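Local coordinates for periplasmic binding protein/LacI transcriptional regulator (Burkholderia graminis C4D1M, PDB 5HQJ), which probably binds pentose or related sugars in the periplasm for an ABC transporter, and holds D-arabinose in the cleft between its two lobes, at residues 87-92 / 278-283; 113-118 / 270-275; 171-176 / 182-187. One frame throughout, in Å; residues are numbered along the deposited sequence.

Interaction 1: 87-92 / 278-283; sequences GIAISV and DHLVAQ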
loop_
_atom_site.group_PDB
_atom_site.type_symbol
_atom_site.label_atom_id
_atom_site.label_comp_id
_atom_site.label_asym_id
_atom_site.label_seq_id
_atom_site.Cartn_x
_atom_site.Cartn_y
_atom_site.Cartn_z
ATOM N N GLY A 87 -9.672 -15.357 14.087
ATOM C CA GLY A 87 -9.607 -14.067 13.426
ATOM C C GLY A 87 -8.714 -14.049 12.208
ATOM O O GLY A 87 -7.678 -14.704 12.171
ATOM N N ILE A 88 -9.131 -13.277 11.209
ATOM C CA ILE A 88 -8.397 -13.098 9.969
ATOM C C ILE A 88 -8.337 -11.620 9.598
ATOM O O ILE A 88 -9.377 -10.958 9.465
ATOM C CB ILE A 88 -9.045 -13.843 8.797
ATOM C CG1 ILE A 88 -9.186 -15.331 9.117
ATOM C CG2 ILE A 88 -8.239 -13.605 7.519
ATOM C CD1 ILE A 88 -10.009 -16.098 8.097
ATOM N N ALA A 89 -7.126 -11.125 9.401
ATOM C CA ALA A 89 -6.906 -9.800 8.833
ATOM C C ALA A 89 -6.207 -9.978 7.498
ATOM O O ALA A 89 -5.224 -10.735 7.386
ATOM C CB ALA A 89 -6.075 -8.922 9.765
ATOM N N ILE A 90 -6.722 -9.289 6.484
ATOM C CA ILE A 90 -6.207 -9.448 5.142
ATOM C C ILE A 90 -6.076 -8.110 4.413
ATOM O O ILE A 90 -6.933 -7.230 4.502
ATOM C CB ILE A 90 -7.105 -10.428 4.333
ATOM C CG1 ILE A 90 -6.549 -10.607 2.915
ATOM C CG2 ILE A 90 -8.578 -9.966 4.327
ATOM C CD1 ILE A 90 -7.304 -11.612 2.045
ATOM N N SER A 91 -4.959 -7.963 3.714
ATOM C CA SER A 91 -4.810 -6.969 2.654
ATOM C C SER A 91 -5.141 -7.614 1.291
ATOM O O SER A 91 -4.475 -8.574 0.871
ATOM C CB SER A 91 -3.384 -6.424 2.651
ATOM O OG SER A 91 -3.223 -5.484 1.620
ATOM N N VAL A 92 -6.151 -7.082 0.600
ATOM C CA VAL A 92 -6.743 -7.735 -0.583
ATOM C C VAL A 92 -6.169 -7.262 -1.917
ATOM O O VAL A 92 -6.120 -6.075 -2.208
ATOM C CB VAL A 92 -8.258 -7.497 -0.599
ATOM C CG1 VAL A 92 -8.905 -8.234 -1.734
ATOM C CG2 VAL A 92 -8.853 -7.945 0.716
ATOM N N ASP A 278 -4.975 -6.184 17.419
ATOM C CA ASP A 278 -5.715 -5.665 18.546
ATOM C C ASP A 278 -7.230 -5.609 18.341
ATOM O O ASP A 278 -7.990 -5.986 19.241
ATOM C CB ASP A 278 -5.178 -4.288 18.898
ATOM C CG ASP A 278 -3.928 -4.359 19.754
ATOM O OD1 ASP A 278 -3.744 -5.373 20.472
ATOM O OD2 ASP A 278 -3.150 -3.396 19.715
ATOM N N HIS A 279 -7.682 -5.183 17.164
ATOM C CA HIS A 279 -9.108 -5.188 16.898
ATOM C C HIS A 279 -9.646 -6.595 16.634
ATOM O O HIS A 279 -10.777 -6.900 17.007
ATOM C CB HIS A 279 -9.411 -4.233 15.754
ATOM C CG HIS A 279 -9.419 -2.806 16.201
ATOM N ND1 HIS A 279 -10.505 -2.230 16.845
ATOM C CD2 HIS A 279 -8.453 -1.862 16.173
ATOM C CE1 HIS A 279 -10.211 -0.979 17.146
ATOM N NE2 HIS A 279 -8.974 -0.722 16.743
ATOM N N LEU A 280 -8.843 -7.470 16.040
ATOM C CA LEU A 280 -9.295 -8.848 15.906
ATOM C C LEU A 280 -9.526 -9.427 17.303
ATOM O O LEU A 280 -10.582 -10.002 17.590
ATOM C CB LEU A 280 -8.287 -9.684 15.131
ATOM C CG LEU A 280 -8.382 -9.652 13.596
ATOM C CD1 LEU A 280 -7.362 -10.605 12.981
ATOM C CD2 LEU A 280 -9.787 -9.999 13.087
ATOM N N VAL A 281 -8.556 -9.252 18.191
ATOM C CA VAL A 281 -8.672 -9.820 19.524
ATOM C C VAL A 281 -9.890 -9.253 20.254
ATOM O O VAL A 281 -10.630 -9.983 20.916
ATOM C CB VAL A 281 -7.407 -9.565 20.378
ATOM C CG1 VAL A 281 -7.658 -10.000 21.819
ATOM C CG2 VAL A 281 -6.215 -10.302 19.799
ATOM N N ALA A 282 -10.100 -7.950 20.140
ATOM C CA ALA A 282 -11.225 -7.324 20.813
ATOM C C ALA A 282 -12.566 -7.826 20.272
ATOM O O ALA A 282 -13.534 -7.953 21.024
ATOM C CB ALA A 282 -11.140 -5.833 20.677
ATOM N N GLN A 283 -12.625 -8.099 18.972
ATOM C CA GLN A 283 -13.850 -8.595 18.357
ATOM C C GLN A 283 -14.082 -10.046 18.761
ATOM O O GLN A 283 -15.196 -10.425 19.106
ATOM C CB GLN A 283 -13.788 -8.460 16.839
ATOM C CG GLN A 283 -13.887 -6.986 16.342
ATOM C CD GLN A 283 -13.618 -6.858 14.846
ATOM O OE1 GLN A 283 -13.579 -7.858 14.132
ATOM N NE2 GLN A 283 -13.413 -5.628 14.371
#
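Leu280 of helix 278-283 packs on the backbone of strand 87-90, a buried apolar contact between a helix and the parallel sheet of the N-terminal lobe. No hydrogen bond crosses it. The helix covers one face of the sheet. The axes of the segments 278-283 and 87-90 approach to 8.5 Å, at 151° between their N-to-C directions, so the two are roughly antiparallel.

Leu280 does nearly all the touching. Its CG lies beside the backbone N (chi1 -85°), and CD1 extends onward from CA, which carries that methyl to the strand. CD1 lies over the main chain, 3.6 Å from Ala89 N and close to Gly87 C and Ile88 N as well. The other methyl, CD2, sits 3.8 Å from Ile88 O. Only Ala89 adds a side-chain partner, with its CB 3.9 Å from Leu280 CD1.

Gly87 has no side chain to hold the helix off, and its CA comes within 5.8 Å of Leu280 CA. Ile88 points away from the helix and packs on Ile77 and Leu80 of helix 71-82. The strand is thus covered on both faces. Its edges are bonded to neighbouring strands through residues such as Ala32 and Leu113, and Leu280 also touches Leu113. This gives the three-layer alpha/beta/alpha architecture seen in each lobe of periplasmic binding proteins of this family.

Interaction 2: 113-118 / 270-275; sequences LTYDSD and VTMGSL. With 64K (alpha-D-arabinopyranose), chain B.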
loop_
_atom_site.group_PDB
_atom_site.type_symbol
_atom_site.label_atom_id
_atom_site.label_comp_id
_atom_site.label_asym_id
_atom_site.label_seq_id
_atom_site.Cartn_x
_atom_site.Cartn_y
_atom_site.Cartn_z
ATOM N N LEU A 113 -11.437 -8.710 9.223
ATOM C CA LEU A 113 -11.262 -7.325 8.864
ATOM C C LEU A 113 -10.188 -7.182 7.801
ATOM O O LEU A 113 -9.415 -8.122 7.523
ATOM C CB LEU A 113 -10.918 -6.491 10.104
ATOM C CG LEU A 113 -9.594 -6.722 10.857
ATOM C CD1 LEU A 113 -8.396 -6.059 10.165
ATOM C CD2 LEU A 113 -9.689 -6.205 12.308
ATOM N N THR A 114 -10.147 -6.006 7.191
ATOM C CA THR A 114 -9.113 -5.711 6.203
ATOM C C THR A 114 -8.178 -4.626 6.686
ATOM O O THR A 114 -8.528 -3.871 7.603
ATOM C CB THR A 114 -9.740 -5.300 4.870
ATOM O OG1 THR A 114 -10.627 -4.188 5.066
ATOM C CG2 THR A 114 -10.515 -6.473 4.305
ATOM N N TYR A 115 -6.987 -4.590 6.081
ATOM C CA TYR A 115 -5.983 -3.541 6.352
ATOM C C TYR A 115 -5.257 -3.267 5.035
ATOM O O TYR A 115 -5.191 -4.139 4.164
ATOM C CB TYR A 115 -5.017 -3.950 7.501
ATOM C CG TYR A 115 -4.010 -4.984 7.092
ATOM C CD1 TYR A 115 -4.382 -6.325 6.999
ATOM C CD2 TYR A 115 -2.725 -4.633 6.723
ATOM C CE1 TYR A 115 -3.495 -7.283 6.573
ATOM C CE2 TYR A 115 -1.816 -5.595 6.286
ATOM C CZ TYR A 115 -2.221 -6.920 6.218
ATOM O OH TYR A 115 -1.367 -7.894 5.783
ATOM N N ASP A 116 -4.790 -2.025 4.882
ATOM C CA ASP A 116 -3.993 -1.576 3.744
ATOM C C ASP A 116 -4.769 -1.464 2.438
ATOM O O ASP A 116 -4.778 -0.398 1.827
ATOM C CB ASP A 116 -2.785 -2.514 3.558
ATOM C CG ASP A 116 -1.996 -2.184 2.333
ATOM O OD1 ASP A 116 -1.602 -1.005 2.162
ATOM O OD2 ASP A 116 -1.814 -3.105 1.535
ATOM N N SER A 117 -5.359 -2.584 2.011
ATOM C CA SER A 117 -6.159 -2.641 0.781
ATOM C C SER A 117 -7.478 -3.377 1.042
ATOM O O SER A 117 -7.538 -4.576 1.345
ATOM C CB SER A 117 -5.401 -3.304 -0.374
ATOM O OG SER A 117 -5.906 -2.788 -1.627
ATOM N N ASP A 118 -8.552 -2.604 0.931
ATOM C CA ASP A 118 -9.889 -3.051 1.324
ATOM C C ASP A 118 -10.615 -3.908 0.275
ATOM O O ASP A 118 -10.266 -3.889 -0.911
ATOM C CB ASP A 118 -10.757 -1.823 1.649
ATOM C CG ASP A 118 -11.975 -2.169 2.493
ATOM O OD1 ASP A 118 -12.090 -3.318 2.940
ATOM O OD2 ASP A 118 -12.825 -1.276 2.716
ATOM N N VAL A 270 3.255 -0.561 10.222
ATOM C CA VAL A 270 3.467 -1.181 11.524
ATOM C C VAL A 270 2.189 -1.023 12.341
ATOM O O VAL A 270 1.702 -1.975 12.937
ATOM C CB VAL A 270 4.667 -0.550 12.292
ATOM C CG1 VAL A 270 4.883 -1.296 13.572
ATOM C CG2 VAL A 270 5.892 -0.629 11.478
ATOM N N THR A 271 1.690 0.216 12.408
ATOM C CA THR A 271 0.487 0.557 13.115
ATOM C C THR A 271 -0.714 -0.231 12.546
ATOM O O THR A 271 -1.566 -0.704 13.304
ATOM C CB THR A 271 0.245 2.119 13.076
ATOM O OG1 THR A 271 1.239 2.799 13.857
ATOM C CG2 THR A 271 -1.121 2.469 13.602
HETATM N N MSE A 272 -0.813 -0.361 11.226
HETATM C CA MSE A 272 -1.863 -1.203 10.643
HETATM C C MSE A 272 -1.846 -2.631 11.197
HETATM O O MSE A 272 -2.886 -3.170 11.565
HETATM C CB MSE A 272 -1.755 -1.267 9.110
HETATM C CG MSE A 272 -2.083 0.021 8.356
HETATM SE SE MSE A 272 -1.795 -0.375 6.489
HETATM C CE MSE A 272 -1.122 1.354 5.932
ATOM N N GLY A 273 -0.680 -3.261 11.234
ATOM C CA GLY A 273 -0.598 -4.647 11.688
ATOM C C GLY A 273 -0.920 -4.761 13.159
ATOM O O GLY A 273 -1.605 -5.688 13.625
ATOM N N SER A 274 -0.437 -3.792 13.931
ATOM C CA SER A 274 -0.731 -3.771 15.342
ATOM C C SER A 274 -2.236 -3.630 15.629
ATOM O O SER A 274 -2.838 -4.396 16.399
ATOM C CB SER A 274 0.035 -2.604 15.976
ATOM O OG SER A 274 -0.002 -2.732 17.357
ATOM N N LEU A 275 -2.840 -2.621 15.013
ATOM C CA LEU A 275 -4.288 -2.411 15.141
ATOM C C LEU A 275 -5.080 -3.583 14.614
ATOM O O LEU A 275 -6.092 -3.957 15.200
ATOM C CB LEU A 275 -4.711 -1.149 14.398
ATOM C CG LEU A 275 -4.235 0.151 15.044
ATOM C CD1 LEU A 275 -4.581 1.255 14.098
ATOM C CD2 LEU A 275 -4.832 0.407 16.471
HETATM O O2 64K B . -0.174 0.153 0.295
HETATM C C2 64K B . 0.515 -0.557 -0.789
HETATM C C3 64K B . 1.958 -0.171 -0.727
HETATM O O3 64K B . 2.100 1.137 -1.236
HETATM C C4 64K B . 2.829 -1.063 -1.605
HETATM O O4 64K B . 2.571 -0.857 -3.006
HETATM C C5 64K B . 2.555 -2.468 -1.308
HETATM O O5 64K B . 1.171 -2.753 -1.628
HETATM C C1 64K B . 0.360 -2.040 -0.603
HETATM O O1 64K B . -0.962 -2.369 -0.791
#
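Met272 packs on Tyr115 and Asp116, an apolar contact. This residue is present as selenomethionine. Its CB meets Tyr115 CD2 at 4.2 Å, coming obliquely to the ring. Its chain is extended as far as SE, which reaches 3.7 Å from Asp116 CA and 3.8 Å from Asp116 CB. The bend at chi3 (-145°) then turns CE out of line with the rest of the chain. Met272 also touches Gln267, another residue of the sugar pocket.

The carboxylate of Asp116 accepts two hydrogen bonds from the arabinopyranose. With CG anti to the backbone N (chi1 175°), the carboxylate extends to the sugar and takes two neighbouring hydroxyls. Sugar O2 donates to Asp116 OD1 at 2.6 Å, and sugar O1 donates to Asp116 OD2 at 2.6 Å. Ser91 OG is a second partner of OD2, which should help fix the turn of the carboxylate. Asn164, Arg168, Gln219, Asp247 and Gln267 also hydrogen-bond to the sugar.

Bonds within segment 113-118 shape the loop that carries Asp116. Ser117 N bonds to Tyr115 O at 2.7 Å, a gamma turn centred on Asp116. Thr114 OG1 donates to Asp118 OD1 at 2.7 Å, from well above the carboxylate plane, while Asp118 OD2 pairs with Arg124. Asp116, in the loop that follows the C-terminal end of a parallel strand, faces the sugar in the cleft between the lobes, as in other periplasmic sugar-binding proteins.

Interaction 3: 171-176 / 182-187; sequences GIKKGL and IKVVET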
loop_
_atom_site.group_PDB
_atom_site.type_symbol
_atom_site.label_atom_id
_atom_site.label_comp_id
_atom_site.label_asym_id
_atom_site.label_seq_id
_atom_site.Cartn_x
_atom_site.Cartn_y
_atom_site.Cartn_z
ATOM N N GLY A 171 -7.175 10.017 -6.930
ATOM C CA GLY A 171 -6.839 11.217 -6.183
ATOM C C GLY A 171 -5.870 12.146 -6.894
ATOM O O GLY A 171 -6.057 13.364 -6.923
ATOM N N ILE A 172 -4.833 11.590 -7.500
ATOM C CA ILE A 172 -3.904 12.383 -8.284
ATOM C C ILE A 172 -4.625 13.047 -9.437
ATOM O O ILE A 172 -4.435 14.243 -9.627
ATOM C CB ILE A 172 -2.720 11.521 -8.831
ATOM C CG1 ILE A 172 -1.846 10.939 -7.686
ATOM C CG2 ILE A 172 -1.911 12.317 -9.822
ATOM C CD1 ILE A 172 -0.893 9.840 -8.115
ATOM N N LYS A 173 -5.389 12.299 -10.231
ATOM C CA LYS A 173 -5.985 12.863 -11.424
ATOM C C LYS A 173 -7.014 13.941 -11.022
ATOM O O LYS A 173 -7.047 14.995 -11.617
ATOM C CB LYS A 173 -6.585 11.767 -12.304
ATOM C CG LYS A 173 -5.513 10.922 -12.913
ATOM C CD LYS A 173 -6.064 9.892 -13.928
ATOM C CE LYS A 173 -4.961 9.258 -14.771
ATOM N NZ LYS A 173 -5.614 8.343 -15.779
ATOM N N LYS A 174 -7.819 13.699 -10.005
ATOM C CA LYS A 174 -8.795 14.729 -9.578
ATOM C C LYS A 174 -8.078 15.991 -9.070
ATOM O O LYS A 174 -8.459 17.116 -9.420
ATOM C CB LYS A 174 -9.733 14.154 -8.519
ATOM C CG LYS A 174 -10.905 15.033 -8.165
ATOM C CD LYS A 174 -11.716 14.450 -7.012
ATOM C CE LYS A 174 -12.269 13.076 -7.346
ATOM N NZ LYS A 174 -13.253 12.623 -6.330
ATOM N N GLY A 175 -7.009 15.827 -8.301
ATOM C CA GLY A 175 -6.231 16.945 -7.779
ATOM C C GLY A 175 -5.534 17.730 -8.872
ATOM O O GLY A 175 -5.520 18.957 -8.886
ATOM N N LEU A 176 -4.945 17.040 -9.841
ATOM C CA LEU A 176 -4.250 17.724 -10.940
ATOM C C LEU A 176 -5.166 18.531 -11.853
ATOM O O LEU A 176 -4.700 19.414 -12.536
ATOM C CB LEU A 176 -3.460 16.731 -11.775
ATOM C CG LEU A 176 -2.199 16.155 -11.118
ATOM C CD1 LEU A 176 -1.550 15.191 -12.100
ATOM C CD2 LEU A 176 -1.196 17.223 -10.727
ATOM N N ILE A 182 -0.773 21.359 -16.425
ATOM C CA ILE A 182 -0.265 20.012 -16.231
ATOM C C ILE A 182 -1.095 18.999 -16.980
ATOM O O ILE A 182 -2.309 19.074 -17.004
ATOM C CB ILE A 182 -0.239 19.643 -14.745
ATOM C CG1 ILE A 182 0.838 20.487 -14.056
ATOM C CG2 ILE A 182 0.011 18.140 -14.552
ATOM C CD1 ILE A 182 0.882 20.302 -12.561
ATOM N N LYS A 183 -0.414 18.065 -17.621
ATOM C CA LYS A 183 -1.065 17.006 -18.366
ATOM C C LYS A 183 -0.501 15.666 -17.997
ATOM O O LYS A 183 0.728 15.519 -18.009
ATOM C CB LYS A 183 -0.854 17.265 -19.865
ATOM C CG LYS A 183 -1.477 16.282 -20.813
ATOM C CD LYS A 183 -2.256 17.009 -21.887
ATOM C CE LYS A 183 -3.290 16.109 -22.519
ATOM N NZ LYS A 183 -4.357 15.742 -21.550
ATOM N N VAL A 184 -1.348 14.715 -17.653
ATOM C CA VAL A 184 -0.948 13.338 -17.437
ATOM C C VAL A 184 -0.813 12.667 -18.796
ATOM O O VAL A 184 -1.811 12.454 -19.538
ATOM C CB VAL A 184 -1.937 12.555 -16.566
ATOM C CG1 VAL A 184 -1.459 11.127 -16.404
ATOM C CG2 VAL A 184 -2.104 13.223 -15.184
ATOM N N VAL A 185 0.428 12.386 -19.161
ATOM C CA VAL A 185 0.712 11.789 -20.477
ATOM C C VAL A 185 0.814 10.265 -20.438
ATOM O O VAL A 185 0.739 9.608 -21.484
ATOM C CB VAL A 185 1.984 12.411 -21.125
ATOM C CG1 VAL A 185 1.760 13.936 -21.390
ATOM C CG2 VAL A 185 3.241 12.114 -20.341
ATOM N N GLU A 186 0.895 9.683 -19.256
ATOM C CA GLU A 186 1.046 8.235 -19.118
ATOM C C GLU A 186 0.612 7.757 -17.771
ATOM O O GLU A 186 0.952 8.369 -16.744
ATOM C CB GLU A 186 2.497 7.815 -19.304
ATOM C CG GLU A 186 2.723 6.313 -19.137
ATOM C CD GLU A 186 4.094 5.884 -19.622
ATOM O OE1 GLU A 186 4.564 6.455 -20.624
ATOM O OE2 GLU A 186 4.694 5.001 -18.979
ATOM N N THR A 187 -0.151 6.673 -17.768
ATOM C CA THR A 187 -0.447 5.920 -16.543
ATOM C C THR A 187 -0.238 4.452 -16.868
ATOM O O THR A 187 -0.915 3.919 -17.749
ATOM C CB THR A 187 -1.884 6.145 -16.020
ATOM O OG1 THR A 187 -2.094 7.540 -15.762
ATOM C CG2 THR A 187 -2.127 5.296 -14.755
HETATM O O HOH W 1 -3.375 8.440 -17.945
HETATM O O HOH W 2 -4.323 18.882 -15.197
#
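Leu176, the last residue of helix 163-176, wedges its two methyls against Ile182 and Val184 of the strand. One branch, CD1, meets Val184 CG2 at 3.7 Å. The other, CD2, meets Ile182 CG2 at 4.1 Å. Both strand side chains cross the leucine at about a right angle. Phe215 of strand 211-216 also touches Leu176.

Lys173 reaches over at the solvent side. The extended chain of Lys173 carries CE to 3.5 Å from Thr187 OG1 and past Val184 CG1. The ammonium group does not bond to the threonine directly. A water bridges them, accepting from Lys173 NZ at 3.1 Å and lying 2.7 Å from Thr187 OG1. Thr187 holds OG1 beside its backbone N (chi1 -58°), on the side facing the lysine. A second water lies 2.7 Å from both Leu176 O and Ile182 O and can donate to either.

Helix 163-176 links strands 150-156 and 181-188, which are parallel neighbours in one sheet. The contact is the return half of a beta-alpha-beta crossover in the C-terminal lobe.

In the fold
From the N terminus the chain first passes 87-92 and 113-118, which carry the neighbouring strands 87-90 and 111-115. It then enters the other lobe, where interaction 3 closes a short connection between helix 163-176 and strand 181-188. Later it returns to the first lobe as helix 269-284. There 270-275 closes interaction 2, and 278-283 closes interaction 1. The loops are nested, 3 inside 2 and 2 inside 1. Interactions 1 and 2 share the helix and lie about 8 Å apart between centres, so two successive parts of it cover neighbouring strands. Interaction 3 lies across the chain's centre, about 28 Å from interaction 2 between centres, with the sugar bound between the lobes.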